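Local coordinates for protein copper-transporting atpase (Sulfolobus solfataricus, PDB 2YJ3) that probably couples ATP hydrolysis to the transport of heavy-metal cations such as copper across the membrane, this chain being its catalytic domain, at residues I31-T36 against L202-G207. The protein carries 1 engineered substitution. Residues are numbered along the deposited sequence; the frame is centred on the assembly and turned at random.
Sequences IIFEKT and LMIGDG. Engineered in segment 31-36: Glu34 (natural residue Asp).
Three backbone hydrogen bonds join Ile32, Ile204 and Glu34 across strands 31-34 and 202-205, which run parallel with only 12° between their directions. Ile32 N donates to Leu202 O and Ile204 N to Ile32 O, each at 2.9 Å. Glu34 N follows with a bond of 3.1 Å to Ile204 O. All are nearly linear, and CA-H...O contacts from Ile31 CA and Met203 CA share the carbonyls Leu202 O and Ile32 O.

Apolar contacts lie on both faces of the sheet. On one, Ile204 CG1 stands anti to its own carbonyl carbon (chi1 -49°), and the terminal CD1 comes 3.5 Å from Phe33 CE1, oblique to the ring; the two side chains lie alongside each other, and helix 243-250 packs against both. On the other, Met203 CG sits 4.2 Å from Ile32 CB. The fully extended Met203 chain then runs forward until its CE reaches Glu34 CG at 3.7 Å, two residues beyond Ile32, with which Met203 is paired.

Acidic side chains gather at the C-terminal ends of the two strands: Glu34 closes the first, Asp206 follows the second. Glu34, an engineered residue (Asp in the natural protein), bends at chi2, and its OE2 lies 3.7 Å from Asp206 OD2, the carboxylate planes 56° apart. This proximity of like charges is probably eased by Lys187, which forms a salt bridge to Glu34 OE2, while Asp206 OD1 accepts a hydrogen bond from Val208 N.

Backbone bonds from Ile31 and Phe33 to strand 154-158 make strand 31-34 an interior strand. Adjacent parallel strands with acidic residues at their C-terminal ends are characteristic of the Rossmann-like core of HAD hydrolases, here the phosphorylation domain of a P-type ATPase: DKTGT, carrying the phosphorylated aspartate in this family, reads EKTGT from Glu34, and GDGVND begins at Gly205.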
loop_
_atom_site.group_PDB
_atom_site.type_symbol
_atom_site.label_atom_id
_atom_site.label_comp_id
_atom_site.label_asym_id
_atom_site.label_seq_id
_atom_site.Cartn_x
_atom_site.Cartn_y
_atom_site.Cartn_z
ATOM N N ILE A 31 -3.350 -16.311 6.716
ATOM C CA ILE A 31 -3.313 -14.862 6.832
ATOM C C ILE A 31 -2.537 -14.284 5.674
ATOM O O ILE A 31 -1.364 -14.607 5.480
ATOM C CB ILE A 31 -2.600 -14.418 8.092
ATOM C CG1 ILE A 31 -3.294 -15.007 9.316
ATOM C CG2 ILE A 31 -2.558 -12.898 8.157
ATOM C CD1 ILE A 31 -2.568 -14.737 10.591
ATOM N N ILE A 32 -3.187 -13.420 4.911
ATOM C CA ILE A 32 -2.536 -12.782 3.783
ATOM C C ILE A 32 -2.415 -11.280 3.988
ATOM O O ILE A 32 -3.394 -10.606 4.331
ATOM C CB ILE A 32 -3.294 -13.057 2.491
ATOM C CG1 ILE A 32 -3.340 -14.569 2.238
ATOM C CG2 ILE A 32 -2.638 -12.311 1.342
ATOM C CD1 ILE A 32 -4.012 -14.982 0.933
ATOM N N PHE A 33 -1.202 -10.769 3.793
ATOM C CA PHE A 33 -0.946 -9.338 3.809
ATOM C C PHE A 33 -0.682 -8.786 2.415
ATOM O O PHE A 33 0.029 -9.384 1.619
ATOM C CB PHE A 33 0.280 -9.016 4.659
ATOM C CG PHE A 33 0.111 -9.313 6.105
ATOM C CD1 PHE A 33 -0.389 -8.350 6.964
ATOM C CD2 PHE A 33 0.470 -10.548 6.617
ATOM C CE1 PHE A 33 -0.542 -8.615 8.301
ATOM C CE2 PHE A 33 0.322 -10.820 7.963
ATOM C CZ PHE A 33 -0.184 -9.850 8.808
ATOM N N GLU A 34 -1.252 -7.622 2.144
ATOM C CA GLU A 34 -0.829 -6.790 1.038
ATOM C C GLU A 34 0.395 -6.008 1.473
ATOM O O GLU A 34 0.357 -5.300 2.476
ATOM C CB GLU A 34 -1.943 -5.818 0.690
ATOM C CG GLU A 34 -2.854 -6.316 -0.403
ATOM C CD GLU A 34 -2.414 -5.830 -1.759
ATOM O OE1 GLU A 34 -1.188 -5.787 -2.012
ATOM O OE2 GLU A 34 -3.300 -5.463 -2.558
ATOM N N LYS A 35 1.489 -6.125 0.737
ATOM C CA LYS A 35 2.690 -5.414 1.135
ATOM C C LYS A 35 2.348 -3.953 1.405
ATOM O O LYS A 35 2.573 -3.448 2.498
ATOM C CB LYS A 35 3.785 -5.529 0.070
ATOM C CG LYS A 35 4.947 -4.562 0.273
ATOM C CD LYS A 35 6.052 -4.774 -0.748
ATOM C CE LYS A 35 6.029 -3.703 -1.821
ATOM N NZ LYS A 35 6.608 -2.402 -1.376
ATOM N N THR A 36 1.770 -3.288 0.414
ATOM C CA THR A 36 1.636 -1.845 0.462
ATOM C C THR A 36 0.445 -1.403 1.296
ATOM O O THR A 36 -0.697 -1.742 0.983
ATOM C CB THR A 36 1.474 -1.263 -0.947
ATOM O OG1 THR A 36 2.613 -1.622 -1.733
ATOM C CG2 THR A 36 1.331 0.264 -0.879
ATOM N N LEU A 202 -7.886 -15.137 5.898
ATOM C CA LEU A 202 -8.162 -13.796 6.369
ATOM C C LEU A 202 -7.202 -12.887 5.647
ATOM O O LEU A 202 -5.998 -13.152 5.594
ATOM C CB LEU A 202 -7.958 -13.714 7.875
ATOM C CG LEU A 202 -8.151 -12.360 8.557
ATOM C CD1 LEU A 202 -8.510 -12.566 10.036
ATOM C CD2 LEU A 202 -6.912 -11.503 8.406
ATOM N N MET A 203 -7.719 -11.814 5.073
ATOM C CA MET A 203 -6.846 -10.972 4.286
ATOM C C MET A 203 -6.871 -9.542 4.746
ATOM O O MET A 203 -7.923 -9.016 5.067
ATOM C CB MET A 203 -7.199 -11.040 2.805
ATOM C CG MET A 203 -6.273 -10.176 1.982
ATOM S SD MET A 203 -6.510 -10.295 0.209
ATOM C CE MET A 203 -5.250 -9.155 -0.369
ATOM N N ILE A 204 -5.701 -8.911 4.732
ATOM C CA ILE A 204 -5.561 -7.521 5.127
ATOM C C ILE A 204 -5.040 -6.721 3.949
ATOM O O ILE A 204 -3.979 -7.036 3.409
ATOM C CB ILE A 204 -4.560 -7.410 6.277
ATOM C CG1 ILE A 204 -4.922 -8.431 7.351
ATOM C CG2 ILE A 204 -4.514 -5.988 6.804
ATOM C CD1 ILE A 204 -4.031 -8.390 8.553
ATOM N N GLY A 205 -5.775 -5.681 3.559
ATOM C CA GLY A 205 -5.436 -4.909 2.372
ATOM C C GLY A 205 -5.861 -3.453 2.422
ATOM O O GLY A 205 -6.408 -2.967 3.429
ATOM N N ASP A 206 -5.611 -2.749 1.324
ATOM C CA ASP A 206 -5.842 -1.311 1.256
ATOM C C ASP A 206 -7.321 -0.981 1.084
ATOM O O ASP A 206 -7.770 0.096 1.479
ATOM C CB ASP A 206 -5.024 -0.691 0.123
ATOM C CG ASP A 206 -5.371 -1.276 -1.231
ATOM O OD1 ASP A 206 -6.425 -0.894 -1.786
ATOM O OD2 ASP A 206 -4.592 -2.117 -1.733
ATOM N N GLY A 207 -8.076 -1.903 0.493
ATOM C CA GLY A 207 -9.519 -1.752 0.419
ATOM C C GLY A 207 -10.011 -1.245 -0.923
ATOM O O GLY A 207 -11.223 -1.131 -1.145
#